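Local coordinates for DNA-binding protein HU (Thermus thermophilus HB8, PDB 5EKA), which binds and wraps DNA as a histone-like homodimer, stabilising the duplex against denaturation under extreme conditions, at the interface of chains A and B. Residues are numbered along the deposited sequence; one frame, centred on the assembly and turned at random. Chains: chain A/B, DNA-binding protein HU.

Contact 1: the interface of chains A and B. Residues chain A 51-52, 89-90, 93-94; chain B 37-39, 41-42, 82.
A:Leu90 lies against B:Pro82 and B:Glu38 where helix 88-94 of chain A meets helix 23-42 and strand 79-86 of chain B. This is the tightly packed part. CG of A:Leu90 meets the ring carbon CG of B:Pro82 at 3.9 Å, and CD2 reaches the same ring. The other methyl, CD1, rests on CG of B:Glu38, also at 3.9 Å. CG of A:Leu90 is anti to the backbone N (chi1 -179°), which sends both methyls toward chain B. Nearby, A:Phe52 brings CE1 and CZ to CG1 of B:Val37, with CE1 at 3.8 Å. The two side chains cross at about a right angle. CG2 of A:Val94 touches CB of B:Leu41 at 4.0 Å. A:Lys93 and B:Glu38 are also closely packed. The lysine bends along its chain and crosses the glutamate. Its NZ makes a stretched salt bridge to the carboxylate OE1 of B:Glu38, at 3.8 Å. The approach of the lysine CD to that carboxylate is too short to trust.

The helix ends are the looser side, where a water joins the chains. It lies 3.2 Å from A:Val94 O. It is 2.8 Å from B:Leu41 O, and also reaches the carbonyl of B:Ala42. The site ties the C-terminal helix of one subunit to the long helix of the other, and so helps hold the homodimer together.

Contact 2: the interface of chains A and B. Residues chain A 33, 36-37, 40, 47-49; chain B 6-8, 11.
B:Val6 O accepts the backbone N-H of A:Gln48 at 2.9 Å, with 159° at the hydrogen. The donor is tilted 20° from the carbonyl plane. The bond belongs to a parallel pairing of strand 5-7 of chain B with strand 46-49 of chain A. A water extends this polar strip: it lies 2.9 Å from the side-chain amide oxygen OE1 of A:Gln48 and also meets A:Gln48 O and B:Lys8 N. The amide N of B:Lys8 is near A:Gln48 O, but its N-H points away from that oxygen.

B:Leu11 carries the apolar half. Its CG is anti to the carbonyl carbon (chi1 -72°), and its methyls reach between strand 46-49 and helix 23-42 of chain A. CD1 meets A:Val47 CG1 at 3.8 Å, and also touches A:Leu49 CD2 and A:Val37 CG2. CD2 rests on CB of A:Lys36 at 3.8 Å. From the helix, A:Leu33 brings CD1 to B:Leu11 CB at 4.0 Å, the two side chains crossing nearly at right angles. An alanine in place of B:Leu11 would probably open a gap between A:Val47, A:Leu49 and A:Val37 and leave their methyls without this partner. The site seats the N-terminal strand and first helix of chain B on chain A, joining the subunits of the homodimer.

Contact 3: the interface of chains A and B. Residues chain A 5-8; chain B 46-48.
A:Val6 and B:Lys46 meet through their backbones. A:Val6 N donates a hydrogen bond to B:Lys46 O at 2.7 Å, almost straight at 177°. The next bond runs the other way, from B:Gln48 N to A:Val6 O. A:Val6 thus uses both its N-H and its carbonyl across the contact. Strands 5-7 and 46-49 run parallel, with A:Thr5 paired with B:Lys46, A:Val6 with B:Val47 and A:Thr7 with B:Gln48.

A water bridges the chains next to this pairing. It lies 2.9 Å from the side-chain oxygen OE1 of B:Gln48 and also meets B:Gln48 O and A:Lys8 N. It links the start of helix 8-19 to the strand of the partner. The bend of B:Gln48 at its second torsion (chi2 -141°) helps bring OE1 to this water.

A:Thr5 supplies the side-chain packing. Its methyl CG2 is anti to the backbone N (chi1 -53° for OG1) and packs on CB of B:Gln48 at 3.9 Å. The same methyl is 3.9 Å from the amide nitrogen NE2 of B:Gln48, and the two side chains pass at a slant. A:Thr7 lies beside B:Gln48, pointing the same way, and its CG2 comes to 4.2 Å from NE2. In the fold, the short N-terminal strand of chain A adds to strand 46-49 of chain B just before entering helix 8-19.

Contact 1: the interface of chains A and B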
ATOM      1  N   GLY A  51      -9.280   3.461   6.259  1.00 31.94           N
ATOM      2  CA  GLY A  51      -8.544   3.239   7.476  1.00 31.81           C
ATOM      3  C   GLY A  51      -7.057   3.170   7.295  1.00 29.85           C
ATOM      4  O   GLY A  51      -6.344   3.016   8.283  1.00 32.12           O
ATOM      5  N   PHE A  52      -6.589   3.292   6.046  1.00 25.61           N
ATOM      6  CA  PHE A  52      -5.167   3.149   5.708  1.00 23.00           C
ATOM      7  C   PHE A  52      -4.696   4.330   4.847  1.00 23.11           C
ATOM      8  O   PHE A  52      -3.959   5.190   5.313  1.00 23.67           O
ATOM      9  CB  PHE A  52      -4.892   1.785   5.063  1.00 21.68           C
ATOM     10  CG  PHE A  52      -3.442   1.543   4.744  1.00 20.29           C
ATOM     11  CD1 PHE A  52      -2.550   1.224   5.745  1.00 20.81           C
ATOM     12  CD2 PHE A  52      -2.973   1.664   3.448  1.00 20.03           C
ATOM     13  CE1 PHE A  52      -1.211   0.989   5.475  1.00 20.13           C
ATOM     14  CE2 PHE A  52      -1.635   1.420   3.148  1.00 20.83           C
ATOM     15  CZ  PHE A  52      -0.746   1.094   4.170  1.00 20.09           C
ATOM     16  N   ALA A  89      -5.941   7.826  10.412  1.00 21.76           N
ATOM     17  CA  ALA A  89      -5.573   6.790  11.384  1.00 21.90           C
ATOM     18  C   ALA A  89      -4.094   6.415  11.304  1.00 20.63           C
ATOM     19  O   ALA A  89      -3.415   6.272  12.326  1.00 20.77           O
ATOM     20  CB  ALA A  89      -6.443   5.566  11.207  1.00 24.03           C
ATOM     21  N   LEU A  90      -3.608   6.268  10.082  1.00 18.98           N
ATOM     22  CA  LEU A  90      -2.213   5.903   9.854  1.00 18.67           C
ATOM     23  C   LEU A  90      -1.304   7.066  10.260  1.00 18.97           C
ATOM     24  O   LEU A  90      -0.300   6.866  10.944  1.00 19.45           O
ATOM     25  CB  LEU A  90      -2.014   5.505   8.404  1.00 18.68           C
ATOM     26  CG  LEU A  90      -0.576   5.085   8.088  1.00 18.68           C
ATOM     27  CD1 LEU A  90      -0.114   3.905   8.916  1.00 20.63           C
ATOM     28  CD2 LEU A  90      -0.376   4.850   6.601  1.00 19.29           C
ATOM     29  N   LYS A  93      -1.072   7.091  14.049  1.00 22.33           N
ATOM     30  CA  LYS A  93      -0.290   5.968  14.606  1.00 25.25           C
ATOM     31  C   LYS A  93       1.223   6.145  14.440  1.00 26.27           C
ATOM     32  O   LYS A  93       2.006   5.555  15.201  1.00 27.82           O
ATOM     33  CB  LYS A  93      -0.707   4.624  13.988  1.00 27.79           C
ATOM     34  CG  LYS A  93      -1.953   4.060  14.645  1.00 32.46           C
ATOM     35  CD  LYS A  93      -1.932   2.548  14.708  1.00 38.12           C
ATOM     36  CE  LYS A  93      -0.994   1.985  15.771  1.00 42.46           C
ATOM     37  NZ  LYS A  93      -0.419   0.675  15.322  1.00 46.41           N
ATOM     38  N   VAL A  94       1.640   6.955  13.470  1.00 24.44           N
ATOM     39  CA  VAL A  94       3.081   7.119  13.186  1.00 27.64           C
ATOM     40  C   VAL A  94       3.708   8.302  13.927  1.00 30.83           C
ATOM     41  O   VAL A  94       4.922   8.405  14.023  1.00 33.51           O
ATOM     42  CB  VAL A  94       3.304   7.223  11.672  1.00 26.76           C
ATOM     43  CG1 VAL A  94       4.690   7.725  11.286  1.00 30.34           C
ATOM     44  CG2 VAL A  94       3.053   5.848  11.074  1.00 25.77           C
TER
ATOM     45  N   VAL B  37       1.224  -3.629   8.351  1.00 16.43           N
ATOM     46  CA  VAL B  37       1.982  -2.534   7.732  1.00 15.62           C
ATOM     47  C   VAL B  37       1.958  -1.374   8.726  1.00 15.75           C
ATOM     48  O   VAL B  37       2.999  -0.816   8.996  1.00 15.23           O
ATOM     49  CB  VAL B  37       1.475  -2.173   6.324  1.00 16.31           C
ATOM     50  CG1 VAL B  37       2.133  -0.886   5.793  1.00 16.47           C
ATOM     51  CG2 VAL B  37       1.708  -3.380   5.401  1.00 16.23           C
ATOM     52  N   GLU B  38       0.781  -1.019   9.227  1.00 16.49           N
ATOM     53  CA  GLU B  38       0.695   0.003  10.256  1.00 17.74           C
ATOM     54  C   GLU B  38       1.621  -0.191  11.455  1.00 17.84           C
ATOM     55  O   GLU B  38       2.251   0.766  11.898  1.00 18.65           O
ATOM     56  CB  GLU B  38      -0.767   0.123  10.750  1.00 20.23           C
ATOM     57  CG  GLU B  38      -1.072   1.257  11.674  1.00 24.96           C
ATOM     58  CD  GLU B  38      -2.568   1.386  11.892  1.00 28.82           C
ATOM     59  OE1 GLU B  38      -3.121   0.630  12.714  1.00 35.24           O
ATOM     60  OE2 GLU B  38      -3.180   2.240  11.217  1.00 36.03           O
ATOM     61  N   GLU B  39       1.609  -1.386  12.016  1.00 17.27           N
ATOM     62  CA  GLU B  39       2.403  -1.713  13.177  1.00 19.02           C
ATOM     63  C   GLU B  39       3.873  -1.489  12.854  1.00 16.69           C
ATOM     64  O   GLU B  39       4.616  -0.896  13.634  1.00 17.90           O
ATOM     65  CB  GLU B  39       2.161  -3.168  13.520  1.00 21.23           C
ATOM     66  CG  GLU B  39       2.875  -3.649  14.743  1.00 25.23           C
ATOM     67  CD  GLU B  39       2.710  -5.159  14.914  1.00 30.84           C
ATOM     68  OE1 GLU B  39       1.563  -5.660  14.783  1.00 32.95           O
ATOM     69  OE2 GLU B  39       3.740  -5.835  15.147  1.00 34.63           O
ATOM     70  N   LEU B  41       5.277   0.450  10.513  1.00 16.03           N
ATOM     71  CA  LEU B  41       5.540   1.878  10.411  1.00 16.66           C
ATOM     72  C   LEU B  41       5.554   2.601  11.769  1.00 17.02           C
ATOM     73  O   LEU B  41       6.402   3.464  12.019  1.00 18.74           O
ATOM     74  CB  LEU B  41       4.553   2.525   9.445  1.00 17.03           C
ATOM     75  CG  LEU B  41       4.723   2.107   7.978  1.00 16.12           C
ATOM     76  CD1 LEU B  41       3.558   2.617   7.165  1.00 17.17           C
ATOM     77  CD2 LEU B  41       6.053   2.567   7.393  1.00 18.39           C
ATOM     78  N   ALA B  42       4.671   2.172  12.662  1.00 17.50           N
ATOM     79  CA  ALA B  42       4.629   2.742  14.023  1.00 18.24           C
ATOM     80  C   ALA B  42       5.943   2.466  14.787  1.00 18.13           C
ATOM     81  O   ALA B  42       6.374   3.276  15.609  1.00 19.22           O
ATOM     82  CB  ALA B  42       3.426   2.208  14.775  1.00 18.59           C
ATOM     83  N   PRO B  82       3.910   9.221   7.594  1.00 20.51           N
ATOM     84  CA  PRO B  82       4.120   8.083   6.713  1.00 19.92           C
ATOM     85  C   PRO B  82       4.208   8.528   5.261  1.00 20.32           C
ATOM     86  O   PRO B  82       3.492   9.434   4.862  1.00 21.50           O
ATOM     87  CB  PRO B  82       2.857   7.228   6.947  1.00 20.32           C
ATOM     88  CG  PRO B  82       1.807   8.141   7.511  1.00 22.04           C
ATOM     89  CD  PRO B  82       2.479   9.421   7.936  1.00 21.96           C
TER
HETATM   90  O   HOH W   1       6.689   5.783  13.623  1.00 27.20           O

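Contact 2: the interface of chains A and B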
ATOM      1  N   LEU A  33      -3.251  -9.103  -4.707  1.00 18.41           N
ATOM      2  CA  LEU A  33      -3.670  -7.795  -4.223  1.00 18.51           C
ATOM      3  C   LEU A  33      -2.837  -6.691  -4.835  1.00 17.77           C
ATOM      4  O   LEU A  33      -3.384  -5.721  -5.380  1.00 16.64           O
ATOM      5  CB  LEU A  33      -3.599  -7.758  -2.689  1.00 19.01           C
ATOM      6  CG  LEU A  33      -3.907  -6.414  -2.045  1.00 18.40           C
ATOM      7  CD1 LEU A  33      -5.384  -6.012  -2.266  1.00 20.01           C
ATOM      8  CD2 LEU A  33      -3.500  -6.345  -0.564  1.00 18.39           C
ATOM      9  N   LYS A  36      -3.619  -6.188  -8.498  1.00 17.22           N
ATOM     10  CA  LYS A  36      -4.898  -5.529  -8.736  1.00 17.37           C
ATOM     11  C   LYS A  36      -4.817  -4.047  -8.394  1.00 17.14           C
ATOM     12  O   LYS A  36      -5.459  -3.210  -9.085  1.00 16.24           O
ATOM     13  CB  LYS A  36      -6.028  -6.235  -7.941  1.00 18.45           C
ATOM     14  CG  LYS A  36      -6.366  -7.641  -8.439  1.00 20.92           C
ATOM     15  CD  LYS A  36      -6.955  -7.647  -9.845  1.00 23.10           C
ATOM     16  CE  LYS A  36      -7.135  -9.034 -10.389  1.00 26.74           C
ATOM     17  NZ  LYS A  36      -7.640  -8.932 -11.782  1.00 29.35           N
ATOM     18  N   VAL A  37      -3.983  -3.690  -7.412  1.00 16.43           N
ATOM     19  CA  VAL A  37      -3.790  -2.264  -7.117  1.00 15.62           C
ATOM     20  C   VAL A  37      -3.100  -1.657  -8.337  1.00 15.75           C
ATOM     21  O   VAL A  37      -3.546  -0.634  -8.810  1.00 15.23           O
ATOM     22  CB  VAL A  37      -3.055  -2.019  -5.786  1.00 16.31           C
ATOM     23  CG1 VAL A  37      -2.671  -0.539  -5.610  1.00 16.47           C
ATOM     24  CG2 VAL A  37      -3.940  -2.540  -4.641  1.00 16.23           C
ATOM     25  N   ALA A  40      -5.520  -1.238 -11.284  1.00 16.37           N
ATOM     26  CA  ALA A  40      -6.428  -0.112 -11.056  1.00 15.94           C
ATOM     27  C   ALA A  40      -5.765   1.250 -11.289  1.00 15.64           C
ATOM     28  O   ALA A  40      -6.347   2.126 -11.938  1.00 15.39           O
ATOM     29  CB  ALA A  40      -7.046  -0.200  -9.661  1.00 16.33           C
ATOM     30  N   VAL A  47      -7.519   4.204  -5.602  1.00 18.54           N
ATOM     31  CA  VAL A  47      -7.614   2.992  -4.836  1.00 19.31           C
ATOM     32  C   VAL A  47      -7.701   3.464  -3.389  1.00 19.78           C
ATOM     33  O   VAL A  47      -6.718   3.894  -2.809  1.00 19.75           O
ATOM     34  CB  VAL A  47      -6.421   2.049  -5.049  1.00 19.40           C
ATOM     35  CG1 VAL A  47      -6.536   0.878  -4.124  1.00 19.45           C
ATOM     36  CG2 VAL A  47      -6.358   1.581  -6.490  1.00 18.85           C
ATOM     37  N   GLN A  48      -8.880   3.319  -2.814  1.00 21.06           N
ATOM     38  CA  GLN A  48      -9.176   3.828  -1.499  1.00 23.49           C
ATOM     39  C   GLN A  48      -9.179   2.648  -0.519  1.00 25.07           C
ATOM     40  O   GLN A  48      -9.919   1.684  -0.706  1.00 27.62           O
ATOM     41  CB  GLN A  48     -10.562   4.506  -1.535  1.00 27.71           C
ATOM     42  CG  GLN A  48     -11.092   4.946  -0.186  1.00 33.60           C
ATOM     43  CD  GLN A  48     -12.587   4.674  -0.107  1.00 39.50           C
ATOM     44  OE1 GLN A  48     -13.007   3.764   0.801  1.00 42.26           O
ATOM     45  NE2 GLN A  48     -13.354   5.238  -0.898  1.00 42.60           N
ATOM     46  N   LEU A  49      -8.346   2.716   0.509  1.00 23.51           N
ATOM     47  CA  LEU A  49      -8.252   1.646   1.509  1.00 25.64           C
ATOM     48  C   LEU A  49      -8.658   2.308   2.815  1.00 27.32           C
ATOM     49  O   LEU A  49      -7.851   2.936   3.494  1.00 26.42           O
ATOM     50  CB  LEU A  49      -6.848   1.056   1.573  1.00 24.20           C
ATOM     51  CG  LEU A  49      -6.289   0.467   0.285  1.00 26.02           C
ATOM     52  CD1 LEU A  49      -4.890  -0.054   0.491  1.00 26.91           C
ATOM     53  CD2 LEU A  49      -7.223  -0.660  -0.141  1.00 28.17           C
TER
ATOM     54  N   VAL B   6     -11.727   2.364  -6.652  1.00 21.27           N
ATOM     55  CA  VAL B   6     -11.683   0.987  -6.292  1.00 21.12           C
ATOM     56  C   VAL B   6     -11.450   0.919  -4.789  1.00 20.27           C
ATOM     57  O   VAL B   6     -10.467   1.434  -4.307  1.00 20.26           O
ATOM     58  CB  VAL B   6     -10.581   0.251  -7.084  1.00 21.55           C
ATOM     59  CG1 VAL B   6     -10.379  -1.185  -6.579  1.00 22.61           C
ATOM     60  CG2 VAL B   6     -10.930   0.301  -8.578  1.00 23.13           C
ATOM     61  N   THR B   7     -12.361   0.296  -4.064  1.00 19.53           N
ATOM     62  CA  THR B   7     -12.269   0.220  -2.622  1.00 19.07           C
ATOM     63  C   THR B   7     -11.591  -1.025  -2.094  1.00 18.82           C
ATOM     64  O   THR B   7     -11.362  -1.974  -2.835  1.00 17.87           O
ATOM     65  CB  THR B   7     -13.673   0.266  -2.014  1.00 20.28           C
ATOM     66  OG1 THR B   7     -14.409  -0.907  -2.428  1.00 20.73           O
ATOM     67  CG2 THR B   7     -14.386   1.498  -2.485  1.00 21.11           C
ATOM     68  N   LYS B   8     -11.334  -1.042  -0.785  1.00 19.55           N
ATOM     69  CA  LYS B   8     -10.823  -2.249  -0.127  1.00 19.61           C
ATOM     70  C   LYS B   8     -11.774  -3.426  -0.395  1.00 20.06           C
ATOM     71  O   LYS B   8     -11.331  -4.501  -0.800  1.00 18.80           O
ATOM     72  CB  LYS B   8     -10.599  -2.001   1.375  1.00 21.53           C
ATOM     73  CG  LYS B   8      -9.979  -3.169   2.101  1.00 24.74           C
ATOM     74  CD  LYS B   8      -9.479  -2.794   3.496  1.00 28.04           C
ATOM     75  CE  LYS B   8     -10.394  -1.899   4.292  1.00 33.37           C
ATOM     76  NZ  LYS B   8     -10.204  -2.040   5.771  1.00 35.11           N
ATOM     77  N   LEU B  11     -11.360  -4.707  -3.895  1.00 19.60           N
ATOM     78  CA  LEU B  11     -10.126  -5.490  -3.984  1.00 19.61           C
ATOM     79  C   LEU B  11     -10.255  -6.886  -3.402  1.00 20.30           C
ATOM     80  O   LEU B  11      -9.730  -7.823  -3.977  1.00 20.11           O
ATOM     81  CB  LEU B  11      -8.967  -4.732  -3.350  1.00 18.95           C
ATOM     82  CG  LEU B  11      -8.477  -3.536  -4.172  1.00 19.70           C
ATOM     83  CD1 LEU B  11      -7.549  -2.681  -3.332  1.00 20.20           C
ATOM     84  CD2 LEU B  11      -7.786  -3.934  -5.480  1.00 20.51           C
TER
HETATM   85  O   HOH W   2     -12.015   1.084   1.484  1.00 24.22           O

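Contact 3: the interface of chains A and B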
ATOM      1  N   THR A   5      13.875  -3.351   8.323  1.00 24.75           N
ATOM      2  CA  THR A   5      13.155  -3.474   7.077  1.00 24.95           C
ATOM      3  C   THR A   5      12.218  -4.674   7.189  1.00 23.40           C
ATOM      4  O   THR A   5      12.654  -5.783   7.524  1.00 23.90           O
ATOM      5  CB  THR A   5      14.072  -3.682   5.871  1.00 29.31           C
ATOM      6  OG1 THR A   5      15.071  -2.651   5.825  1.00 30.72           O
ATOM      7  CG2 THR A   5      13.246  -3.698   4.595  1.00 29.79           C
ATOM      8  N   VAL A   6      10.943  -4.441   6.918  1.00 21.27           N
ATOM      9  CA  VAL A   6       9.984  -5.493   6.870  1.00 21.12           C
ATOM     10  C   VAL A   6       9.639  -5.723   5.405  1.00 20.27           C
ATOM     11  O   VAL A   6       9.192  -4.816   4.741  1.00 20.26           O
ATOM     12  CB  VAL A   6       8.740  -5.134   7.711  1.00 21.55           C
ATOM     13  CG1 VAL A   6       7.611  -6.158   7.522  1.00 22.61           C
ATOM     14  CG2 VAL A   6       9.161  -4.994   9.181  1.00 23.13           C
ATOM     15  N   THR A   7       9.860  -6.929   4.915  1.00 19.53           N
ATOM     16  CA  THR A   7       9.621  -7.243   3.524  1.00 19.07           C
ATOM     17  C   THR A   7       8.255  -7.823   3.230  1.00 18.82           C
ATOM     18  O   THR A   7       7.527  -8.199   4.141  1.00 17.87           O
ATOM     19  CB  THR A   7      10.659  -8.259   3.040  1.00 20.28           C
ATOM     20  OG1 THR A   7      10.486  -9.498   3.763  1.00 20.73           O
ATOM     21  CG2 THR A   7      12.039  -7.724   3.284  1.00 21.11           C
ATOM     22  N   LYS A   8       7.941  -7.959   1.940  1.00 19.55           N
ATOM     23  CA  LYS A   8       6.715  -8.649   1.526  1.00 19.61           C
ATOM     24  C   LYS A   8       6.688 -10.063   2.126  1.00 20.06           C
ATOM     25  O   LYS A   8       5.688 -10.465   2.721  1.00 18.80           O
ATOM     26  CB  LYS A   8       6.581  -8.655  -0.007  1.00 21.53           C
ATOM     27  CG  LYS A   8       5.293  -9.261  -0.505  1.00 24.74           C
ATOM     28  CD  LYS A   8       5.043  -8.973  -1.986  1.00 28.04           C
ATOM     29  CE  LYS A   8       6.249  -9.095  -2.881  1.00 33.37           C
ATOM     30  NZ  LYS A   8       5.891  -9.401  -4.302  1.00 35.11           N
TER
ATOM     31  N   LYS B  46      11.021   0.333   7.810  1.00 20.17           N
ATOM     32  CA  LYS B  46      10.686   0.502   6.391  1.00 22.00           C
ATOM     33  C   LYS B  46       9.887  -0.751   5.992  1.00 21.12           C
ATOM     34  O   LYS B  46      10.213  -1.839   6.447  1.00 21.72           O
ATOM     35  CB  LYS B  46      11.954   0.579   5.540  1.00 25.42           C
ATOM     36  CG  LYS B  46      12.999   1.583   5.984  1.00 30.13           C
ATOM     37  CD  LYS B  46      12.588   3.034   5.782  0.60 31.59           C
ATOM     38  CE  LYS B  46      13.590   4.002   6.433  0.60 33.15           C
ATOM     39  NZ  LYS B  46      13.359   4.332   7.869  0.60 32.94           N
ATOM     40  N   VAL B  47       8.878  -0.599   5.139  1.00 18.54           N
ATOM     41  CA  VAL B  47       8.097  -1.710   4.672  1.00 19.31           C
ATOM     42  C   VAL B  47       8.349  -1.745   3.168  1.00 19.78           C
ATOM     43  O   VAL B  47       7.838  -0.921   2.428  1.00 19.75           O
ATOM     44  CB  VAL B  47       6.601  -1.572   4.987  1.00 19.40           C
ATOM     45  CG1 VAL B  47       5.848  -2.702   4.358  1.00 19.45           C
ATOM     46  CG2 VAL B  47       6.370  -1.552   6.486  1.00 18.85           C
ATOM     47  N   GLN B  48       9.096  -2.745   2.741  1.00 21.06           N
ATOM     48  CA  GLN B  48       9.541  -2.860   1.374  1.00 23.49           C
ATOM     49  C   GLN B  48       8.693  -3.936   0.684  1.00 25.07           C
ATOM     50  O   GLN B  48       8.640  -5.076   1.142  1.00 27.62           O
ATOM     51  CB  GLN B  48      11.031  -3.261   1.376  1.00 27.71           C
ATOM     52  CG  GLN B  48      11.605  -3.586   0.012  1.00 33.60           C
ATOM     53  CD  GLN B  48      12.550  -4.773   0.119  1.00 39.50           C
ATOM     54  OE1 GLN B  48      12.199  -5.909  -0.526  1.00 42.26           O
ATOM     55  NE2 GLN B  48      13.562  -4.688   0.828  1.00 42.60           N
TER
HETATM   56  O   HOH W   3       9.649  -7.361  -0.679  1.00 24.22           O

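Contacts 2 and 3 hold symmetry-related copies of the same strand pairing. Each joins strand 5-7 of one chain to strand 46-49 of the other, and the centres of their C-alpha atoms are about 20 Å apart. Contact 2 extends further into helices 8-19 and 23-42. Contact 1 lies about 18 Å from contact 2 and about 14 Å from contact 3, measured between the same kind of centres. Helix 23-42 is common to contacts 1 and 2, with Val37 used in both by different chains. Each subunit thus holds its partner at both ends of the chain, by its N-terminal strand and its C-terminal helix, as befits an intertwined homodimer.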